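Local coordinates for UPF0045 protein MJ1052 (Methanocaldococcus jannaschii, PDB 2EPI) that is of unknown function but may bind thiamine or a related small molecule, at residues 11-16 and 61-66; 38-43 and 47-52; 54-59 and 76-81. All blocks are in the same frame, centred on the assembly; numbering follows the deposited sequence.

How the contacts relate
The three contacts sample one ferredoxin-like domain, a four-stranded antiparallel sheet covered by helices. Contact 2 is the hairpin of strands 39-43 and 46-50, nested along the chain inside the loop closed by contact 1, whereas contacts 1 and 3 have alternating segments and share helix 53-68. Their centres lie about 15 Å (contacts 1 and 2), 11 Å (1 and 3) and 10 Å (2 and 3) apart. Strand 6-16 runs between 46-50 and 73-83, so it ties the sheet together: Val11 N probably hydrogen-bonds to Thr47 O at 2.7 Å, and Ser12 O pairs with Ser77 N. Leu38 meets Ile56, joining hairpin and helix in one core.

Contact 1: residues 11-16 and 61-66; sequences VSIIPL and KEAHST
In the alpha+beta sandwich of this protein, helix 53-68 settles on strand 6-16 through Ile13 and Ala63, a small buried meeting that covers 118 Å² in all. Ile13 does the reaching. Its CG1 branch stands opposite the carbonyl carbon (chi1 -60°) and is extended at chi2, which carries the terminal methyl out to the helix. There Ile13 CD1 presses on Ala63 CB at 3.5 Å and lies 3.9 Å from His64 N, so the methyl rests against the backbone as well as the alanine. The short alanine side chain lets strand and helix come close, with Ile13 CA and His64 CA 6.6 Å apart. Val67 and Ala29, the latter from helix 23-33, also pack on Ile13.

The imidazole of His64 takes a different course: its ND1 bonds to the hydroxyl of Ser76 on the adjoining strand, and its NE2 to Glu82 of a neighbouring subunit. On the helix itself, Ser65 OG bonds to Lys61 O at 2.7 Å. That carbonyl also accepts the backbone bond from Ser65 N, and the two donors arrive from opposite faces of its plane. Thr66 OG1 repeats the pattern at Glu62 O. Here one of the sheet-covering helices lies over the central strand 6-16, the helix-on-sheet layering of a ferredoxin-like fold.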
loop_
_atom_site.group_PDB
_atom_site.type_symbol
_atom_site.label_atom_id
_atom_site.label_comp_id
_atom_site.label_asym_id
_atom_site.label_seq_id
_atom_site.Cartn_x
_atom_site.Cartn_y
_atom_site.Cartn_z
ATOM N N VAL A 11 5.569 -1.482 7.973
ATOM C CA VAL A 11 6.378 -2.165 6.978
ATOM C C VAL A 11 5.868 -3.576 6.734
ATOM O O VAL A 11 5.453 -4.266 7.662
ATOM C CB VAL A 11 7.845 -2.274 7.437
ATOM C CG1 VAL A 11 8.640 -3.138 6.455
ATOM C CG2 VAL A 11 8.466 -0.882 7.562
ATOM N N SER A 12 5.882 -3.990 5.476
ATOM C CA SER A 12 5.488 -5.346 5.133
ATOM C C SER A 12 6.461 -5.779 4.051
ATOM O O SER A 12 6.800 -5.004 3.153
ATOM C CB SER A 12 4.049 -5.411 4.619
ATOM O OG SER A 12 3.914 -4.784 3.359
ATOM N N ILE A 13 6.932 -7.011 4.158
ATOM C CA ILE A 13 7.875 -7.539 3.191
ATOM C C ILE A 13 7.302 -8.824 2.628
ATOM O O ILE A 13 6.948 -9.743 3.375
ATOM C CB ILE A 13 9.232 -7.812 3.857
ATOM C CG1 ILE A 13 9.778 -6.510 4.440
ATOM C CG2 ILE A 13 10.206 -8.407 2.849
ATOM C CD1 ILE A 13 10.926 -6.693 5.390
ATOM N N ILE A 14 7.184 -8.876 1.308
ATOM C CA ILE A 14 6.649 -10.048 0.644
ATOM C C ILE A 14 7.741 -10.724 -0.170
ATOM O O ILE A 14 8.212 -10.179 -1.166
ATOM C CB ILE A 14 5.513 -9.688 -0.322
ATOM C CG1 ILE A 14 4.378 -8.992 0.428
ATOM C CG2 ILE A 14 5.003 -10.949 -1.007
ATOM C CD1 ILE A 14 3.293 -8.465 -0.485
ATOM N N PRO A 15 8.184 -11.907 0.262
ATOM C CA PRO A 15 9.223 -12.559 -0.530
ATOM C C PRO A 15 8.547 -13.409 -1.598
ATOM O O PRO A 15 7.511 -14.032 -1.343
ATOM C CB PRO A 15 9.964 -13.402 0.501
ATOM C CG PRO A 15 8.869 -13.821 1.422
ATOM C CD PRO A 15 8.025 -12.561 1.575
ATOM N N LEU A 16 9.102 -13.397 -2.802
ATOM C CA LEU A 16 8.563 -14.212 -3.876
ATOM C C LEU A 16 9.551 -15.349 -4.076
ATOM O O LEU A 16 10.500 -15.246 -4.850
ATOM C CB LEU A 16 8.399 -13.405 -5.169
ATOM C CG LEU A 16 7.290 -12.347 -5.138
ATOM C CD1 LEU A 16 7.107 -11.743 -6.527
ATOM C CD2 LEU A 16 5.988 -12.989 -4.674
ATOM N N LYS A 61 15.460 -0.662 4.866
ATOM C CA LYS A 61 16.388 -1.169 3.866
ATOM C C LYS A 61 17.033 -2.476 4.303
ATOM O O LYS A 61 17.147 -3.417 3.513
ATOM C CB LYS A 61 17.479 -0.142 3.569
ATOM C CG LYS A 61 18.418 -0.576 2.459
ATOM C CD LYS A 61 19.583 0.384 2.304
ATOM C CE LYS A 61 20.534 -0.092 1.219
ATOM N NZ LYS A 61 21.749 0.766 1.134
ATOM N N GLU A 62 17.457 -2.550 5.559
ATOM C CA GLU A 62 18.104 -3.768 6.023
ATOM C C GLU A 62 17.145 -4.950 6.052
ATOM O O GLU A 62 17.519 -6.065 5.679
ATOM C CB GLU A 62 18.740 -3.559 7.406
ATOM C CG GLU A 62 19.343 -4.837 7.985
ATOM C CD GLU A 62 20.207 -4.607 9.213
ATOM O OE1 GLU A 62 20.068 -3.555 9.867
ATOM O OE2 GLU A 62 21.022 -5.500 9.533
ATOM N N ALA A 63 15.908 -4.711 6.481
ATOM C CA ALA A 63 14.910 -5.776 6.549
ATOM C C ALA A 63 14.643 -6.325 5.154
ATOM O O ALA A 63 14.625 -7.536 4.940
ATOM C CB ALA A 63 13.618 -5.245 7.158
ATOM N N HIS A 64 14.424 -5.419 4.208
ATOM C CA HIS A 64 14.182 -5.801 2.823
ATOM C C HIS A 64 15.370 -6.617 2.303
ATOM O O HIS A 64 15.197 -7.700 1.741
ATOM C CB HIS A 64 14.004 -4.539 1.975
ATOM C CG HIS A 64 14.069 -4.776 0.497
ATOM N ND1 HIS A 64 13.015 -5.299 -0.223
ATOM C CD2 HIS A 64 15.061 -4.556 -0.395
ATOM C CE1 HIS A 64 13.358 -5.388 -1.496
ATOM N NE2 HIS A 64 14.594 -4.943 -1.627
ATOM N N SER A 65 16.575 -6.099 2.515
ATOM C CA SER A 65 17.794 -6.748 2.046
ATOM C C SER A 65 18.055 -8.105 2.680
ATOM O O SER A 65 18.559 -9.016 2.024
ATOM C CB SER A 65 18.995 -5.832 2.288
ATOM O OG SER A 65 18.782 -4.563 1.696
ATOM N N THR A 66 17.718 -8.240 3.956
ATOM C CA THR A 66 17.933 -9.495 4.664
ATOM C C THR A 66 17.096 -10.612 4.054
ATOM O O THR A 66 17.557 -11.749 3.929
ATOM C CB THR A 66 17.582 -9.351 6.153
ATOM O OG1 THR A 66 18.285 -8.233 6.705
ATOM C CG2 THR A 66 17.989 -10.587 6.905
#

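Contact 2: residues 38-43 and 47-52; sequences LKVETN and TVLEGD
Val40 and Thr47 meet where this contact is tightest: Val40 CG1 and Thr47 CG2 are 3.5 Å apart, close for two methyls. Val40 CG2 also lies alongside Leu49 CD2 at 3.9 Å, and Thr42 OG1 and Thr47 OG1 share a hydrogen bond of 3.2 Å. Ile30 and Phe33 of helix 23-33 cover the face bearing Val40, Thr42 and Thr47. The backbones form a beta hairpin of the ferredoxin-like sheet, the strand segments running antiparallel with N-to-C directions 164° apart and Lys39-Glu50 and Glu41-Val48 as hydrogen-bonded pairs; Glu41 N to Val48 O is nearly straight, at 173°. Gly51 ends the pairing at a corner: a CB there would run into Leu38 CD2 and, at these backbone angles, jam against the preceding carbonyl O.

The other face is looser and more open to solvent at Lys39 and Glu41. Lys39 runs beside Glu50, its last torsion (chi4 63°) bringing Lys39 NZ to 3.2 Å from Glu50 OE2, above the carboxylate plane. Buried Glu50 also accepts a bond from Ile90 N at OE1. Replacing Glu50 by alanine removes the carboxylate and is likely to leave the Lys39 ammonium and the Ile90 amide without this partner.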
loop_
_atom_site.group_PDB
_atom_site.type_symbol
_atom_site.label_atom_id
_atom_site.label_comp_id
_atom_site.label_asym_id
_atom_site.label_seq_id
_atom_site.Cartn_x
_atom_site.Cartn_y
_atom_site.Cartn_z
ATOM N N LEU A 38 13.786 1.626 17.954
ATOM C CA LEU A 38 12.398 1.795 17.544
ATOM C C LEU A 38 11.456 0.944 18.378
ATOM O O LEU A 38 11.851 -0.098 18.901
ATOM C CB LEU A 38 12.231 1.353 16.086
ATOM C CG LEU A 38 13.218 1.847 15.028
ATOM C CD1 LEU A 38 13.161 0.928 13.809
ATOM C CD2 LEU A 38 12.884 3.289 14.655
ATOM N N LYS A 39 10.212 1.400 18.495
ATOM C CA LYS A 39 9.178 0.638 19.180
ATOM C C LYS A 39 8.639 -0.244 18.052
ATOM O O LYS A 39 8.363 0.253 16.961
ATOM C CB LYS A 39 8.071 1.557 19.711
ATOM C CG LYS A 39 8.466 2.365 20.942
ATOM C CD LYS A 39 7.235 2.916 21.655
ATOM C CE LYS A 39 7.603 3.602 22.965
ATOM N NZ LYS A 39 8.480 4.783 22.738
ATOM N N VAL A 40 8.511 -1.543 18.303
ATOM C CA VAL A 40 8.047 -2.472 17.276
ATOM C C VAL A 40 6.745 -3.167 17.667
ATOM O O VAL A 40 6.682 -3.858 18.687
ATOM C CB VAL A 40 9.128 -3.543 16.997
ATOM C CG1 VAL A 40 8.709 -4.435 15.846
ATOM C CG2 VAL A 40 10.459 -2.868 16.692
ATOM N N GLU A 41 5.712 -2.983 16.849
ATOM C CA GLU A 41 4.405 -3.585 17.088
ATOM C C GLU A 41 3.982 -4.377 15.856
ATOM O O GLU A 41 3.453 -3.815 14.903
ATOM C CB GLU A 41 3.362 -2.504 17.381
ATOM C CG GLU A 41 3.579 -1.756 18.691
ATOM C CD GLU A 41 3.558 -2.679 19.896
ATOM O OE1 GLU A 41 2.678 -3.561 19.948
ATOM O OE2 GLU A 41 4.413 -2.517 20.795
ATOM N N THR A 42 4.220 -5.682 15.887
ATOM C CA THR A 42 3.879 -6.558 14.771
ATOM C C THR A 42 2.425 -7.007 14.795
ATOM O O THR A 42 1.892 -7.372 15.841
ATOM C CB THR A 42 4.767 -7.827 14.772
ATOM O OG1 THR A 42 6.129 -7.461 14.521
ATOM C CG2 THR A 42 4.308 -8.809 13.694
ATOM N N ASN A 43 1.779 -6.948 13.638
ATOM C CA ASN A 43 0.407 -7.404 13.519
ATOM C C ASN A 43 0.386 -8.479 12.434
ATOM O O ASN A 43 1.426 -8.802 11.860
ATOM C CB ASN A 43 -0.546 -6.235 13.208
ATOM C CG ASN A 43 -0.228 -5.524 11.906
ATOM O OD1 ASN A 43 -0.432 -6.067 10.821
ATOM N ND2 ASN A 43 0.257 -4.287 12.011
ATOM N N THR A 47 4.308 -4.765 10.155
ATOM C CA THR A 47 4.875 -4.342 11.429
ATOM C C THR A 47 4.825 -2.828 11.542
ATOM O O THR A 47 5.233 -2.123 10.623
ATOM C CB THR A 47 6.334 -4.785 11.563
ATOM O OG1 THR A 47 6.402 -6.216 11.532
ATOM C CG2 THR A 47 6.926 -4.278 12.880
ATOM N N VAL A 48 4.316 -2.335 12.666
ATOM C CA VAL A 48 4.238 -0.899 12.902
ATOM C C VAL A 48 5.489 -0.497 13.675
ATOM O O VAL A 48 5.908 -1.195 14.598
ATOM C CB VAL A 48 2.964 -0.525 13.711
ATOM C CG1 VAL A 48 3.030 0.933 14.164
ATOM C CG2 VAL A 48 1.735 -0.748 12.851
ATOM N N LEU A 49 6.094 0.617 13.284
ATOM C CA LEU A 49 7.307 1.085 13.936
ATOM C C LEU A 49 7.131 2.532 14.356
ATOM O O LEU A 49 6.395 3.288 13.720
ATOM C CB LEU A 49 8.501 0.978 12.974
ATOM C CG LEU A 49 8.759 -0.374 12.304
ATOM C CD1 LEU A 49 9.759 -0.207 11.160
ATOM C CD2 LEU A 49 9.270 -1.367 13.340
ATOM N N GLU A 50 7.807 2.900 15.440
ATOM C CA GLU A 50 7.775 4.260 15.960
ATOM C C GLU A 50 9.213 4.653 16.277
ATOM O O GLU A 50 9.925 3.923 16.967
ATOM C CB GLU A 50 6.941 4.348 17.240
ATOM C CG GLU A 50 6.960 5.750 17.862
ATOM C CD GLU A 50 6.430 5.779 19.289
ATOM O OE1 GLU A 50 5.290 5.327 19.514
ATOM O OE2 GLU A 50 7.156 6.262 20.186
ATOM N N GLY A 51 9.639 5.802 15.766
ATOM C CA GLY A 51 10.996 6.251 16.016
ATOM C C GLY A 51 11.461 7.264 14.993
ATOM O O GLY A 51 10.656 7.792 14.229
ATOM N N ASP A 52 12.765 7.531 14.981
ATOM C CA ASP A 52 13.356 8.490 14.057
ATOM C C ASP A 52 13.188 8.057 12.601
ATOM O O ASP A 52 13.384 6.887 12.266
ATOM C CB ASP A 52 14.842 8.668 14.366
ATOM C CG ASP A 52 15.521 9.620 13.405
ATOM O OD1 ASP A 52 15.256 10.842 13.489
ATOM O OD2 ASP A 52 16.306 9.144 12.554
#

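Contact 3: residues 54-59 and 76-81; sequences DEILKA and SSLKID
Leu78 rises from strand 76-81 as the main bump of this contact, its forked end fitting against two successive residues of helix 54-59. One prong, Leu78 CD1, touches Ile56 CG2 at 3.9 Å; the other, Leu78 CD2, meets Leu57 CD2 at 3.6 Å. With CG turned opposite the backbone N (chi1 169°), Leu78 directs its fork at the helix, so each methyl finds its own partner. The two leucine side chains stand roughly perpendicular, and although the CB of Leu57 starts off to the flank of the contact, its CD2 comes round to join the packing.

The complementary bump belongs to the helix. Ile56 CG2 rests over the shallow dimple where Leu78 CD1 and Ile80 CD1 meet, 4.1 Å from Ile80 CD1. Ile80 bends at its second torsion (chi2 -57°), and Ile56 and Ile80 pass one another head to tail.

Helix 53-68 is the connection from strand 46-50 to strand 73-83 in a split beta-alpha-beta unit, with strand 6-16 inserted between the two strands in the sheet. The helix and strand segments run nearly antiparallel, at 171°, with their axes 10.4 Å apart. Phe60 packs on Leu78, and Leu53 on Ile80, continuing this apolar seam at both ends. Beyond the hydrophobic layer, Lys58 NZ forms a salt bridge with Glu55 OE2, on its syn side and somewhat out of the carboxylate plane. Strand 76-81 also pairs antiparallel with a strand of a neighbouring subunit, so that the sheet continues across the interface.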
loop_
_atom_site.group_PDB
_atom_site.type_symbol
_atom_site.label_atom_id
_atom_site.label_comp_id
_atom_site.label_asym_id
_atom_site.label_seq_id
_atom_site.Cartn_x
_atom_site.Cartn_y
_atom_site.Cartn_z
ATOM N N ASP A 54 15.036 8.579 9.901
ATOM C CA ASP A 54 16.218 8.004 9.283
ATOM C C ASP A 54 16.475 6.583 9.776
ATOM O O ASP A 54 16.887 5.721 9.002
ATOM C CB ASP A 54 17.447 8.882 9.539
ATOM C CG ASP A 54 17.349 10.227 8.852
ATOM O OD1 ASP A 54 16.839 10.271 7.713
ATOM O OD2 ASP A 54 17.790 11.238 9.443
ATOM N N GLU A 55 16.229 6.333 11.056
ATOM C CA GLU A 55 16.441 4.994 11.590
ATOM C C GLU A 55 15.454 4.014 10.963
ATOM O O GLU A 55 15.804 2.868 10.676
ATOM C CB GLU A 55 16.300 4.989 13.114
ATOM C CG GLU A 55 17.416 5.754 13.821
ATOM C CD GLU A 55 18.797 5.268 13.409
ATOM O OE1 GLU A 55 19.105 4.081 13.646
ATOM O OE2 GLU A 55 19.576 6.069 12.845
ATOM N N ILE A 56 14.225 4.465 10.743
ATOM C CA ILE A 56 13.211 3.605 10.141
ATOM C C ILE A 56 13.576 3.299 8.693
ATOM O O ILE A 56 13.382 2.178 8.223
ATOM C CB ILE A 56 11.807 4.255 10.223
ATOM C CG1 ILE A 56 11.283 4.134 11.660
ATOM C CG2 ILE A 56 10.841 3.580 9.239
ATOM C CD1 ILE A 56 9.944 4.798 11.898
ATOM N N LEU A 57 14.113 4.292 7.991
ATOM C CA LEU A 57 14.517 4.093 6.601
ATOM C C LEU A 57 15.656 3.077 6.525
ATOM O O LEU A 57 15.659 2.200 5.660
ATOM C CB LEU A 57 14.947 5.425 5.979
ATOM C CG LEU A 57 13.793 6.398 5.737
ATOM C CD1 LEU A 57 14.335 7.781 5.423
ATOM C CD2 LEU A 57 12.924 5.885 4.605
ATOM N N LYS A 58 16.620 3.193 7.436
ATOM C CA LYS A 58 17.748 2.268 7.466
ATOM C C LYS A 58 17.258 0.869 7.834
ATOM O O LYS A 58 17.704 -0.124 7.264
ATOM C CB LYS A 58 18.787 2.695 8.506
ATOM C CG LYS A 58 19.434 4.053 8.292
ATOM C CD LYS A 58 20.370 4.344 9.463
ATOM C CE LYS A 58 20.872 5.773 9.467
ATOM N NZ LYS A 58 21.660 6.038 10.710
ATOM N N ALA A 59 16.354 0.800 8.808
ATOM C CA ALA A 59 15.815 -0.479 9.255
ATOM C C ALA A 59 15.028 -1.120 8.125
ATOM O O ALA A 59 15.095 -2.329 7.915
ATOM C CB ALA A 59 14.914 -0.281 10.477
ATOM N N SER A 76 8.799 -4.994 -0.983
ATOM C CA SER A 76 8.693 -4.431 0.366
ATOM C C SER A 76 7.969 -3.096 0.391
ATOM O O SER A 76 8.172 -2.252 -0.489
ATOM C CB SER A 76 10.091 -4.281 0.966
ATOM O OG SER A 76 10.725 -5.544 1.055
ATOM N N SER A 77 7.132 -2.900 1.407
ATOM C CA SER A 77 6.352 -1.675 1.524
ATOM C C SER A 77 6.632 -0.921 2.821
ATOM O O SER A 77 6.698 -1.523 3.896
ATOM C CB SER A 77 4.850 -2.003 1.455
ATOM O OG SER A 77 4.512 -2.701 0.258
ATOM N N LEU A 78 6.800 0.395 2.706
ATOM C CA LEU A 78 7.037 1.267 3.849
ATOM C C LEU A 78 6.031 2.408 3.786
ATOM O O LEU A 78 5.891 3.064 2.753
ATOM C CB LEU A 78 8.459 1.854 3.814
ATOM C CG LEU A 78 8.770 2.983 4.815
ATOM C CD1 LEU A 78 8.666 2.468 6.251
ATOM C CD2 LEU A 78 10.173 3.529 4.553
ATOM N N LYS A 79 5.305 2.628 4.874
ATOM C CA LYS A 79 4.347 3.723 4.907
ATOM C C LYS A 79 4.713 4.592 6.096
ATOM O O LYS A 79 4.888 4.086 7.199
ATOM C CB LYS A 79 2.922 3.197 5.058
ATOM C CG LYS A 79 1.878 4.300 5.055
ATOM C CD LYS A 79 0.468 3.735 5.096
ATOM C CE LYS A 79 0.122 2.985 3.823
ATOM N NZ LYS A 79 -1.216 2.331 3.938
ATOM N N ILE A 80 4.844 5.893 5.859
ATOM C CA ILE A 80 5.199 6.835 6.913
ATOM C C ILE A 80 4.043 7.776 7.188
ATOM O O ILE A 80 3.413 8.279 6.262
ATOM C CB ILE A 80 6.415 7.706 6.511
ATOM C CG1 ILE A 80 7.626 6.820 6.219
ATOM C CG2 ILE A 80 6.730 8.700 7.622
ATOM C CD1 ILE A 80 8.025 5.923 7.354
ATOM N N ASP A 81 3.770 8.007 8.467
ATOM C CA ASP A 81 2.704 8.916 8.877
ATOM C C ASP A 81 3.381 9.917 9.804
ATOM O O ASP A 81 3.770 9.571 10.918
ATOM C CB ASP A 81 1.615 8.159 9.641
ATOM C CG ASP A 81 0.374 9.005 9.891
ATOM O OD1 ASP A 81 0.497 10.245 9.987
ATOM O OD2 ASP A 81 -0.728 8.426 10.005
#